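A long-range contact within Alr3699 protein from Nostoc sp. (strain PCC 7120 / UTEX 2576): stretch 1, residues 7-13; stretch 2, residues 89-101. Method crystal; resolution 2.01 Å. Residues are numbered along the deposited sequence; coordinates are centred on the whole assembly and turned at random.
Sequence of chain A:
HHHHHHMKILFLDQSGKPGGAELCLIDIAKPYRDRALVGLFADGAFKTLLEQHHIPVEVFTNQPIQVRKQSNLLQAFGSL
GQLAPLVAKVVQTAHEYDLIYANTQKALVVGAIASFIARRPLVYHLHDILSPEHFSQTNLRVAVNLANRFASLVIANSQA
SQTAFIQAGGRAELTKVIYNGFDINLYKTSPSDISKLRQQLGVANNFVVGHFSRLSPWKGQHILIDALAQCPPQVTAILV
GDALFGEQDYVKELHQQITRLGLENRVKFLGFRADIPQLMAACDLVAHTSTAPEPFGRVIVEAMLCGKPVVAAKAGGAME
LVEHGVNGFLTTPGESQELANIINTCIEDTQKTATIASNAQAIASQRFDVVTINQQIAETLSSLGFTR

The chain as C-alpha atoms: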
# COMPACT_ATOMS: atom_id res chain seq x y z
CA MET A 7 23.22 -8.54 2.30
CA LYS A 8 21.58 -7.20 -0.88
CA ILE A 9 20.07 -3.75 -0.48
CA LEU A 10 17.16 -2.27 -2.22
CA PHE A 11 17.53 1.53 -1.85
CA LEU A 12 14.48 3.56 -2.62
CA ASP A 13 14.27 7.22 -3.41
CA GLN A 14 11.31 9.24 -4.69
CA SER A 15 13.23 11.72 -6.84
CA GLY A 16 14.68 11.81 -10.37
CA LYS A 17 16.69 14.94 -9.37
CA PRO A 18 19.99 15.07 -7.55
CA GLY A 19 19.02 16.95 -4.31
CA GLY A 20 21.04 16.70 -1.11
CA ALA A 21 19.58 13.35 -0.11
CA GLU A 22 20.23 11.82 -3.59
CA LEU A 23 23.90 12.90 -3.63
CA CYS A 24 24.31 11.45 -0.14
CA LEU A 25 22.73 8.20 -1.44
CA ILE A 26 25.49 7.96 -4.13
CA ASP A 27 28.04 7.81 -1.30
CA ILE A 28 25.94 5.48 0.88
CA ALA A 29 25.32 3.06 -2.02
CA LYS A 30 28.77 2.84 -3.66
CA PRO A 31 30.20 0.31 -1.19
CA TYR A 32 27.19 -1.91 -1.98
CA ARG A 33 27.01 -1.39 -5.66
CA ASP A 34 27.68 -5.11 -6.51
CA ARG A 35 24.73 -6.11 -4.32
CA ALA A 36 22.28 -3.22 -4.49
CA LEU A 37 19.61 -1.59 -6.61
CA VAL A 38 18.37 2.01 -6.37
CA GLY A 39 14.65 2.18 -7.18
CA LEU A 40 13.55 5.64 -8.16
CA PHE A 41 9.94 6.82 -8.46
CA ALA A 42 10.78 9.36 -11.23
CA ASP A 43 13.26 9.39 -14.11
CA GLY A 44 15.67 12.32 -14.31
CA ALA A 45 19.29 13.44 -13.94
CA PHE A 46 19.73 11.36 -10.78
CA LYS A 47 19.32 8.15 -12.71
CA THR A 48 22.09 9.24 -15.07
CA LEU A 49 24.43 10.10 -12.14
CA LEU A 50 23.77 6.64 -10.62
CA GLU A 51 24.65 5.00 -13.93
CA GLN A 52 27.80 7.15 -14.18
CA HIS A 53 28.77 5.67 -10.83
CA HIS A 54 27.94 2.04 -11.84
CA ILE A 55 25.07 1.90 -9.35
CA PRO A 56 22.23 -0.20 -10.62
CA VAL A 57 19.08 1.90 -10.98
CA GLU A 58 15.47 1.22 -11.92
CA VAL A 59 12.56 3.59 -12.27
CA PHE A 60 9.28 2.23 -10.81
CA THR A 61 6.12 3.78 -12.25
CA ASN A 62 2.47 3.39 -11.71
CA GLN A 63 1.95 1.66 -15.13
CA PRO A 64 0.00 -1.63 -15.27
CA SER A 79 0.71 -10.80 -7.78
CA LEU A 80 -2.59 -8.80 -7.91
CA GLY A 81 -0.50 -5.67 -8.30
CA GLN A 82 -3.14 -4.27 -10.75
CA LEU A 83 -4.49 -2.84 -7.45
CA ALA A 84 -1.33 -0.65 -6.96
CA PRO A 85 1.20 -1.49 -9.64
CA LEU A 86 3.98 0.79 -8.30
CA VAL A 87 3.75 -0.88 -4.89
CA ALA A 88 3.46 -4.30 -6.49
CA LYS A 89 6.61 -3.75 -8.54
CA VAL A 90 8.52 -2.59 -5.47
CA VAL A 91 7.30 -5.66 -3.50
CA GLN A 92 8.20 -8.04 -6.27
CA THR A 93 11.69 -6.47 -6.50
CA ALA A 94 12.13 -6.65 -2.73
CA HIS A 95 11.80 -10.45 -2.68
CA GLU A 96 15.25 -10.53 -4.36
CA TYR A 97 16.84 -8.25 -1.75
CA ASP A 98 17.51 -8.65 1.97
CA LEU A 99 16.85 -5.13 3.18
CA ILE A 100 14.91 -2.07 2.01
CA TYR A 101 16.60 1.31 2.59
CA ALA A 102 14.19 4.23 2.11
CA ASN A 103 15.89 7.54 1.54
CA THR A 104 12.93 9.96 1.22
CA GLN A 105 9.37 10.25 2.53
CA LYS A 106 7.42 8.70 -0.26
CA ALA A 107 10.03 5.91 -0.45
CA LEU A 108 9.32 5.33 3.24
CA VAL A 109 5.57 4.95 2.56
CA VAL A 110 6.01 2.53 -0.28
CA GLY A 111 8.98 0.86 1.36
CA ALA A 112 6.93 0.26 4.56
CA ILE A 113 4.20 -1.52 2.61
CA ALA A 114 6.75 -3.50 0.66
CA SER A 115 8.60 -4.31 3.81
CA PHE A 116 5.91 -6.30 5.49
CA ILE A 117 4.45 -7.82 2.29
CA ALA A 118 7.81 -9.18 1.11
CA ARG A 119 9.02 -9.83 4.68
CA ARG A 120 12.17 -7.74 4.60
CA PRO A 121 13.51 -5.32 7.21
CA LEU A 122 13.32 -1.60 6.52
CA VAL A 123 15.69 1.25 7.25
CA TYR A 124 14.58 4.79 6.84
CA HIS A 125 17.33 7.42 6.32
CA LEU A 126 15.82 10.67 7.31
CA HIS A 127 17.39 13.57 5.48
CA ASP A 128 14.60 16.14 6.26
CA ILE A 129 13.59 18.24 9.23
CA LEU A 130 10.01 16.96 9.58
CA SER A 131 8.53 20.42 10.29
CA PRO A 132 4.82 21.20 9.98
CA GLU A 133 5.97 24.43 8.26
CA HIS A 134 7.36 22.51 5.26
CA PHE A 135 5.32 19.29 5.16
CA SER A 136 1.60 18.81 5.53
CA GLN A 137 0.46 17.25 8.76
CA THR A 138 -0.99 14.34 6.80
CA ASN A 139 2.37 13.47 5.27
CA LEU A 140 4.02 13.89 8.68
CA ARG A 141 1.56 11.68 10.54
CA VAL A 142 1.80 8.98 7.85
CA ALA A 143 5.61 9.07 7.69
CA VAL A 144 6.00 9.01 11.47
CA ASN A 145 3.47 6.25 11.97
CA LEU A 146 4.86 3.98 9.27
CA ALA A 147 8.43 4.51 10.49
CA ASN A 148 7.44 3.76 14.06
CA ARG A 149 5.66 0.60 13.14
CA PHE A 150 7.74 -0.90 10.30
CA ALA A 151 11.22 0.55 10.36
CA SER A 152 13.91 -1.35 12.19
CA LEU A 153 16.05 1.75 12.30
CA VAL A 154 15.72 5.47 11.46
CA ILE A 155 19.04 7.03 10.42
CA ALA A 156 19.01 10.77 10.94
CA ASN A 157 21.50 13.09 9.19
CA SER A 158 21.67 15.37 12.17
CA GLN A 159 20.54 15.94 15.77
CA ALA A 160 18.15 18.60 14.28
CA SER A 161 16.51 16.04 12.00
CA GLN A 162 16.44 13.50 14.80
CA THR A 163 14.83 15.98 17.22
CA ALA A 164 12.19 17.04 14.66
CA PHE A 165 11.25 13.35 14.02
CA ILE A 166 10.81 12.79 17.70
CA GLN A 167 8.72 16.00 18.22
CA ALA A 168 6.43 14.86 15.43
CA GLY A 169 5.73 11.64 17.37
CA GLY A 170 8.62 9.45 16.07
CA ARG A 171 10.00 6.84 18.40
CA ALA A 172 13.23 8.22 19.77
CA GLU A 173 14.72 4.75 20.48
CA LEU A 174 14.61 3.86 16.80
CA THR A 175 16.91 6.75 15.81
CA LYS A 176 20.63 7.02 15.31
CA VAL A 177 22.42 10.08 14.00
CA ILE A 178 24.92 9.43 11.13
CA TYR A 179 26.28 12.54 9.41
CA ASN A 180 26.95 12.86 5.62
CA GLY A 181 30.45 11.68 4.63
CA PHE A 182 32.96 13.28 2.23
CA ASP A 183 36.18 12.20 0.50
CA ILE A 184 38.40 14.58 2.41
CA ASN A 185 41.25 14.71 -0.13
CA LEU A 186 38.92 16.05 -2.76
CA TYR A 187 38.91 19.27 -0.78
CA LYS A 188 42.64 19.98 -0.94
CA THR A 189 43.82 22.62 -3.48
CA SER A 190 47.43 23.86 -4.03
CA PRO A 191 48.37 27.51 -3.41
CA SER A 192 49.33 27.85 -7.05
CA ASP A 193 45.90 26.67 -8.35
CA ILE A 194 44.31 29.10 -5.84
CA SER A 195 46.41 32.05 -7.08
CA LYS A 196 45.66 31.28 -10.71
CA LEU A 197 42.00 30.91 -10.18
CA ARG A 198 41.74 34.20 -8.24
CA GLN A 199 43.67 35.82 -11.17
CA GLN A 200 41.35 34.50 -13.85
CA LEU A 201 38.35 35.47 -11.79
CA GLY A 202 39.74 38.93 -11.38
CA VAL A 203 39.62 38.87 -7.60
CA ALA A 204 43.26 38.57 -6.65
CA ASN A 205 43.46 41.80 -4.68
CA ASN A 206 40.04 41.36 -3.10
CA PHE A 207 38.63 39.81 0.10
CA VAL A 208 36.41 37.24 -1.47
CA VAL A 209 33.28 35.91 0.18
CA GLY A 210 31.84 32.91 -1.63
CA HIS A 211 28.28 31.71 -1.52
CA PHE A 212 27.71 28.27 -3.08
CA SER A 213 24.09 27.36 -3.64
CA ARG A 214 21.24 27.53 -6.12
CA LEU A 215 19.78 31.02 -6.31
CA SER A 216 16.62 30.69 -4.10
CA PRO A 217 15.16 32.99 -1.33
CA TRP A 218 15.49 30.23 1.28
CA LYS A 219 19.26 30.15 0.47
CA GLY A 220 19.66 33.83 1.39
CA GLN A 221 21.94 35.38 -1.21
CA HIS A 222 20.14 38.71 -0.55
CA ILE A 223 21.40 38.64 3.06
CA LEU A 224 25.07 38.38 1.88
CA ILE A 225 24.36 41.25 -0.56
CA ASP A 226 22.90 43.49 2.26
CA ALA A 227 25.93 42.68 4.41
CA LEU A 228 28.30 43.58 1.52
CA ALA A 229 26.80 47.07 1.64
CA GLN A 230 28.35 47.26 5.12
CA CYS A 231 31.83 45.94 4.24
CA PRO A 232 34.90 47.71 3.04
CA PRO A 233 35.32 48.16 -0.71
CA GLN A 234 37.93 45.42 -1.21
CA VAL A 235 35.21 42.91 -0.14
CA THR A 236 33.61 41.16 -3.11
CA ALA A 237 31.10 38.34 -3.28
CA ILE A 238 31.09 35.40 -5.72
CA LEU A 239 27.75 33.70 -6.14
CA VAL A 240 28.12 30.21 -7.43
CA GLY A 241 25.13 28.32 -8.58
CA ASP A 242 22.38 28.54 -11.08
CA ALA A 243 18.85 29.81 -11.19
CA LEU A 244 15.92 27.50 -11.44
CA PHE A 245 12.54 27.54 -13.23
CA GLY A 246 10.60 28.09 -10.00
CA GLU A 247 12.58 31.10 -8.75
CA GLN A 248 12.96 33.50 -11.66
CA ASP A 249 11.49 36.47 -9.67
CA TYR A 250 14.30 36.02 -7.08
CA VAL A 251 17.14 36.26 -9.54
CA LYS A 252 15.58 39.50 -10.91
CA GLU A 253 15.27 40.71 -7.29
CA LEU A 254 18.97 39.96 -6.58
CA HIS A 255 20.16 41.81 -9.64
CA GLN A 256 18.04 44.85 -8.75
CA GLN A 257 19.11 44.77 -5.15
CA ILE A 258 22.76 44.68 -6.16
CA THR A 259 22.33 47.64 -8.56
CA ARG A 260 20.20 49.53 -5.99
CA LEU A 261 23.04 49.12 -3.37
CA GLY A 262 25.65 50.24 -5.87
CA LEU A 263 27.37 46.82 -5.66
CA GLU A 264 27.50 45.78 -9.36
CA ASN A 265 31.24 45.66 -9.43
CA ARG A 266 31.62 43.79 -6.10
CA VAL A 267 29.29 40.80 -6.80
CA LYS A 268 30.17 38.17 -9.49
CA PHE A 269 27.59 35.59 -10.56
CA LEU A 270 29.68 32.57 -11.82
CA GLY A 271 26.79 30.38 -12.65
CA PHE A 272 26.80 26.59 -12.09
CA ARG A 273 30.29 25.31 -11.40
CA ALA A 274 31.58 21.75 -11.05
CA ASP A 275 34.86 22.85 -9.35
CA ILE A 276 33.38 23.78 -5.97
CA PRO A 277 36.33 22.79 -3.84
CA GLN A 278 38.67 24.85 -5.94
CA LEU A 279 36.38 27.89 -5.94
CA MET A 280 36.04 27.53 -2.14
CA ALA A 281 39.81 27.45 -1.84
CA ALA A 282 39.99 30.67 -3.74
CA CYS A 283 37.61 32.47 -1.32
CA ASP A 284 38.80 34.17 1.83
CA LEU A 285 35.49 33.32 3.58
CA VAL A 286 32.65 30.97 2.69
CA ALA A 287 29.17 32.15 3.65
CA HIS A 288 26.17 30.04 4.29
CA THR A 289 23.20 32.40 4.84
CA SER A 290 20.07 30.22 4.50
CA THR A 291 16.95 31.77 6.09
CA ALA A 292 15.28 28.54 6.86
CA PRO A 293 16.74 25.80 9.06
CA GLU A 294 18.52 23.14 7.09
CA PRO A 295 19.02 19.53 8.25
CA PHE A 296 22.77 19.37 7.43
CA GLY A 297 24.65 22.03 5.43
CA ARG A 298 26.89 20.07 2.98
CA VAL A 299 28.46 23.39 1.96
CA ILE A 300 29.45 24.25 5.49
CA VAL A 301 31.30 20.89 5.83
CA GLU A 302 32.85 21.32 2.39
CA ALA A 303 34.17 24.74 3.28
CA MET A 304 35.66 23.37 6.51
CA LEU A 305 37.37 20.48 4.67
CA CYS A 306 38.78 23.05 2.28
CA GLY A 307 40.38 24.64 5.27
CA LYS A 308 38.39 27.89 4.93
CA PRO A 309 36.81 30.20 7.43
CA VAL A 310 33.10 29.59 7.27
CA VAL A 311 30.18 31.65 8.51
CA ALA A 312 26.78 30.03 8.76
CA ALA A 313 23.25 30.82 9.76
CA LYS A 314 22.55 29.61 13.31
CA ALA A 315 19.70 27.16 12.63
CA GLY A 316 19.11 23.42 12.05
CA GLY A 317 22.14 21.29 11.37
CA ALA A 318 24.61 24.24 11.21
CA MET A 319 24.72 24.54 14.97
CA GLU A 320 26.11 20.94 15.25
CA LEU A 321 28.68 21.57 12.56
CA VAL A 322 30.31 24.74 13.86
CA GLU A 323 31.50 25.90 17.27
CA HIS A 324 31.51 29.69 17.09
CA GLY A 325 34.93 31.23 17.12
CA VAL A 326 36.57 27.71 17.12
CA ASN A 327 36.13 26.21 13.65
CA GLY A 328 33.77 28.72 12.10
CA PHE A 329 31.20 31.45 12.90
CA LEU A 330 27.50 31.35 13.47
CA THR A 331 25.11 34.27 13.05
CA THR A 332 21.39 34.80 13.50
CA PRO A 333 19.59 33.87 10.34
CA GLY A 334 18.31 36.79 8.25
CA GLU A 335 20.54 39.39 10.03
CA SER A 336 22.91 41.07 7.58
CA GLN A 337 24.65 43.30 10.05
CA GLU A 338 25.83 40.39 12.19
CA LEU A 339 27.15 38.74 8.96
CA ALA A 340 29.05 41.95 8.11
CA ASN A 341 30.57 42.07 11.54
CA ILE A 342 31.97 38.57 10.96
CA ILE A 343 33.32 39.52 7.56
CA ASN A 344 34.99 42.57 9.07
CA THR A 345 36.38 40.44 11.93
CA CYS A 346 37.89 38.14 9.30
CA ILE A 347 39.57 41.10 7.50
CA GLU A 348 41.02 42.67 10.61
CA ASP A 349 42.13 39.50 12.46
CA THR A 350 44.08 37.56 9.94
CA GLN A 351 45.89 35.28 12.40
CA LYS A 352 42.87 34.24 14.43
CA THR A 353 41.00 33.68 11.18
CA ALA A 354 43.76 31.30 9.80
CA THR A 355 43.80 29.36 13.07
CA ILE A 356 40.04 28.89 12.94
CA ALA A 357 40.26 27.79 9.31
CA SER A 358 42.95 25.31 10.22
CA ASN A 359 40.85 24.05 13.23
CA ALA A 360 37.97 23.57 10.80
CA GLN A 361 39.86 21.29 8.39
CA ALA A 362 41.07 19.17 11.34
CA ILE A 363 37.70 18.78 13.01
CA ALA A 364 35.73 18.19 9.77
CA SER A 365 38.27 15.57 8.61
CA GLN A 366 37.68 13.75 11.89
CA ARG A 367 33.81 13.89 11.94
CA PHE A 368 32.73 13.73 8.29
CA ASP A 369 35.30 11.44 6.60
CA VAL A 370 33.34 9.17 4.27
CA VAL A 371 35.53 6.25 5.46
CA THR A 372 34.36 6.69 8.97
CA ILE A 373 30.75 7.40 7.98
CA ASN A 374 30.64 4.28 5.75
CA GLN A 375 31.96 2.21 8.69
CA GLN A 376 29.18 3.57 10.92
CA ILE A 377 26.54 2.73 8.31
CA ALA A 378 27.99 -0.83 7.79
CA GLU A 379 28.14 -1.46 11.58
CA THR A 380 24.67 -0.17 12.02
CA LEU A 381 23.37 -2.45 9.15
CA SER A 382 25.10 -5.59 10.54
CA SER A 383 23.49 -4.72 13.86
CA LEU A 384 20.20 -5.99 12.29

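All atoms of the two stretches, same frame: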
# COMPACT_ATOMS: atom_id res chain seq x y z
N MET A 7 24.33 -9.53 2.18
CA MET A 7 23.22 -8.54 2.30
C MET A 7 23.09 -7.77 0.98
O MET A 7 23.95 -6.94 0.66
CB MET A 7 23.48 -7.55 3.45
CG MET A 7 22.44 -6.43 3.53
SD MET A 7 22.47 -5.38 5.02
CE MET A 7 23.20 -6.45 6.28
N LYS A 8 22.01 -8.03 0.26
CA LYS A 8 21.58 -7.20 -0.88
C LYS A 8 20.62 -6.11 -0.43
O LYS A 8 19.63 -6.39 0.32
CB LYS A 8 20.91 -8.03 -1.96
CG LYS A 8 21.81 -9.13 -2.50
CD LYS A 8 21.08 -10.02 -3.52
CE LYS A 8 21.06 -9.40 -4.92
NZ LYS A 8 19.96 -9.87 -5.82
N ILE A 9 20.90 -4.88 -0.86
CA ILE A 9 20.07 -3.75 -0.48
C ILE A 9 19.26 -3.21 -1.61
O ILE A 9 19.83 -2.96 -2.69
CB ILE A 9 20.91 -2.60 0.12
CG1 ILE A 9 21.78 -3.09 1.25
CG2 ILE A 9 20.00 -1.41 0.54
CD1 ILE A 9 22.53 -1.96 1.99
N LEU A 10 17.96 -2.99 -1.35
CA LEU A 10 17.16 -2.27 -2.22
C LEU A 10 16.96 -0.86 -1.62
O LEU A 10 16.26 -0.68 -0.62
CB LEU A 10 15.81 -3.05 -2.53
CG LEU A 10 14.79 -2.14 -3.26
CD1 LEU A 10 15.24 -1.83 -4.66
CD2 LEU A 10 13.37 -2.71 -3.33
N PHE A 11 17.58 0.12 -2.24
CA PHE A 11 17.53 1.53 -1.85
C PHE A 11 16.38 2.05 -2.63
O PHE A 11 16.21 1.67 -3.81
CB PHE A 11 18.80 2.32 -2.24
CG PHE A 11 20.05 1.93 -1.49
CD1 PHE A 11 20.33 2.46 -0.22
CD2 PHE A 11 20.97 1.05 -2.06
CE1 PHE A 11 21.46 2.11 0.46
CE2 PHE A 11 22.18 0.82 -1.41
CZ PHE A 11 22.41 1.29 -0.14
N LEU A 12 15.60 2.91 -1.99
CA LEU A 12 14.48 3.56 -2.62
C LEU A 12 14.51 5.05 -2.43
O LEU A 12 14.79 5.58 -1.34
CB LEU A 12 13.16 3.04 -2.01
CG LEU A 12 12.76 1.62 -2.26
CD1 LEU A 12 11.47 1.31 -1.47
CD2 LEU A 12 12.54 1.44 -3.76
N ASP A 13 14.20 5.77 -3.50
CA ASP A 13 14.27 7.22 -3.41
C ASP A 13 13.27 7.85 -4.38
O ASP A 13 13.20 7.49 -5.54
CB ASP A 13 15.71 7.68 -3.65
CG ASP A 13 15.91 9.18 -3.37
OD1 ASP A 13 15.21 10.02 -4.01
OD2 ASP A 13 16.84 9.54 -2.58
N LYS A 89 5.25 -3.68 -8.01
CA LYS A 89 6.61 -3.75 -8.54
C LYS A 89 7.72 -3.70 -7.47
O LYS A 89 8.70 -4.51 -7.50
CB LYS A 89 6.79 -2.61 -9.53
CG LYS A 89 6.05 -2.82 -10.83
CD LYS A 89 5.84 -1.48 -11.53
CE LYS A 89 5.10 -1.60 -12.85
NZ LYS A 89 4.82 -0.24 -13.41
N VAL A 90 7.57 -2.75 -6.54
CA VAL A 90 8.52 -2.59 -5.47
C VAL A 90 8.56 -3.90 -4.64
O VAL A 90 9.61 -4.48 -4.38
CB VAL A 90 8.23 -1.33 -4.61
CG1 VAL A 90 9.15 -1.26 -3.40
CG2 VAL A 90 8.42 -0.05 -5.40
N VAL A 91 7.38 -4.42 -4.29
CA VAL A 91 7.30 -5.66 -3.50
C VAL A 91 7.97 -6.83 -4.17
O VAL A 91 8.65 -7.59 -3.54
CB VAL A 91 5.85 -6.09 -3.24
CG1 VAL A 91 5.82 -7.47 -2.58
CG2 VAL A 91 5.10 -5.04 -2.44
N GLN A 92 7.69 -6.98 -5.44
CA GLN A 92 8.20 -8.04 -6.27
C GLN A 92 9.72 -7.91 -6.32
O GLN A 92 10.41 -8.86 -6.10
CB GLN A 92 7.61 -7.89 -7.67
CG GLN A 92 7.50 -9.15 -8.48
CD GLN A 92 8.80 -9.64 -9.03
OE1 GLN A 92 9.52 -8.90 -9.69
NE2 GLN A 92 9.10 -10.93 -8.81
N THR A 93 10.24 -6.69 -6.52
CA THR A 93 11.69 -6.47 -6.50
C THR A 93 12.37 -6.86 -5.15
O THR A 93 13.40 -7.62 -5.09
CB THR A 93 11.97 -5.06 -6.92
OG1 THR A 93 11.51 -4.92 -8.27
CG2 THR A 93 13.44 -4.75 -6.92
N ALA A 94 11.69 -6.46 -4.09
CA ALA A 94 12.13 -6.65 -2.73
C ALA A 94 12.37 -8.09 -2.30
O ALA A 94 13.23 -8.35 -1.43
CB ALA A 94 11.14 -5.93 -1.77
N HIS A 95 11.61 -9.02 -2.90
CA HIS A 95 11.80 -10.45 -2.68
C HIS A 95 13.25 -10.84 -2.96
O HIS A 95 13.83 -11.61 -2.20
CB HIS A 95 10.77 -11.30 -3.51
CG HIS A 95 11.12 -12.76 -3.58
ND1 HIS A 95 10.82 -13.65 -2.57
CD2 HIS A 95 11.77 -13.47 -4.53
CE1 HIS A 95 11.27 -14.85 -2.89
NE2 HIS A 95 11.84 -14.77 -4.08
N GLU A 96 13.86 -10.23 -3.98
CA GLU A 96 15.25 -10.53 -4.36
C GLU A 96 16.32 -9.84 -3.51
O GLU A 96 17.53 -10.05 -3.73
CB GLU A 96 15.46 -10.10 -5.81
CG GLU A 96 14.41 -10.67 -6.77
CD GLU A 96 14.45 -12.20 -6.84
OE1 GLU A 96 15.54 -12.78 -6.62
OE2 GLU A 96 13.40 -12.83 -7.11
N TYR A 97 15.89 -9.00 -2.57
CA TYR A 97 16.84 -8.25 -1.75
C TYR A 97 16.63 -8.62 -0.27
O TYR A 97 15.65 -9.29 0.07
CB TYR A 97 16.68 -6.75 -2.04
CG TYR A 97 17.18 -6.42 -3.42
CD1 TYR A 97 16.36 -6.62 -4.52
CD2 TYR A 97 18.49 -5.99 -3.62
CE1 TYR A 97 16.83 -6.44 -5.80
CE2 TYR A 97 18.97 -5.80 -4.90
CZ TYR A 97 18.14 -6.05 -5.97
OH TYR A 97 18.56 -5.80 -7.20
N ASP A 98 17.58 -8.26 0.58
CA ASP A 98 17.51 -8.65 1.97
C ASP A 98 17.10 -7.51 2.91
O ASP A 98 16.90 -7.73 4.08
CB ASP A 98 18.85 -9.12 2.42
CG ASP A 98 19.36 -10.25 1.59
OD1 ASP A 98 18.77 -11.34 1.55
OD2 ASP A 98 20.37 -10.02 0.93
N LEU A 99 17.11 -6.28 2.41
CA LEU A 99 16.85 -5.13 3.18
C LEU A 99 16.38 -3.99 2.25
O LEU A 99 16.87 -3.84 1.12
CB LEU A 99 18.16 -4.72 3.87
CG LEU A 99 17.96 -3.50 4.83
CD1 LEU A 99 18.65 -3.71 6.15
CD2 LEU A 99 18.44 -2.18 4.24
N ILE A 100 15.45 -3.18 2.74
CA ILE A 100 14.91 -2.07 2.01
C ILE A 100 15.37 -0.82 2.74
O ILE A 100 15.17 -0.71 3.98
CB ILE A 100 13.36 -2.08 1.98
CG1 ILE A 100 12.83 -3.33 1.31
CG2 ILE A 100 12.81 -0.90 1.26
CD1 ILE A 100 11.32 -3.46 1.61
N TYR A 101 15.99 0.11 1.98
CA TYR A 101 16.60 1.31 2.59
C TYR A 101 15.97 2.51 1.92
O TYR A 101 16.29 2.85 0.77
CB TYR A 101 18.12 1.22 2.42
CG TYR A 101 18.98 2.19 3.14
CD1 TYR A 101 18.99 3.53 2.83
CD2 TYR A 101 19.95 1.71 4.02
CE1 TYR A 101 19.90 4.40 3.42
CE2 TYR A 101 20.86 2.58 4.64
CZ TYR A 101 20.84 3.91 4.34
OH TYR A 101 21.74 4.76 4.95

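The contact is a parallel pairing of two β-strands, closed at its start by a lysine and an aspartate and covered on one face by the helix that leads into the second strand. Strand 9-13 runs beside strand 99-101 with their directions 24° apart, and the hydrogen bonds alternate between the strands as expected for parallel pairing. Leu 10 supplies both polar groups of its backbone: its N donates to Leu 99 O (2.8 Å) and its O accepts from Tyr 101 N (2.7 Å). The ladder then continues from Leu 12 N to Tyr 101 O (2.8 Å).

Before the strands pair, Lys 8 and Asp 98 form a compact bonded loop. Lys 8 N donates to the carboxylate oxygen Asp 98 OD2 (2.7 Å) in an almost linear bond, while Asp 98 N returns a bond to Lys 8 O (2.8 Å). The lysine side chain reaches back along stretch 2, where Lys 8 NZ bonds Glu 96 O (3.2 Å) and lies over the face of the Tyr 97 ring, 4.5 Å from its centroid, a cation-π arrangement that sets the ammonium charge against the π electrons.

Side chains divide between the two faces of the sheet. Leu 10 lies on the face covered by helix 89-95, which runs roughly antiparallel to strand 9-13. Leu 10 CB packs against Tyr 97 CG (3.7 Å), and Leu 10 CD2 approaches Ala 94 CB (4.2 Å). Leu 12 extends this apolar layer, with its CD1 lying 3.8 Å from Ile 100 CG2 and 4.0 Å from Val 90 CG1.

On the other face, Ile 9 CG2 meets Tyr 101 CB (3.7 Å) and Leu 99 CD2 (4.1 Å). There Phe 11 turns its ring edge toward the face of Tyr 101, with the planes inclined at 62° and Phe 11 CD1 3.5 Å from Tyr 101 CD1.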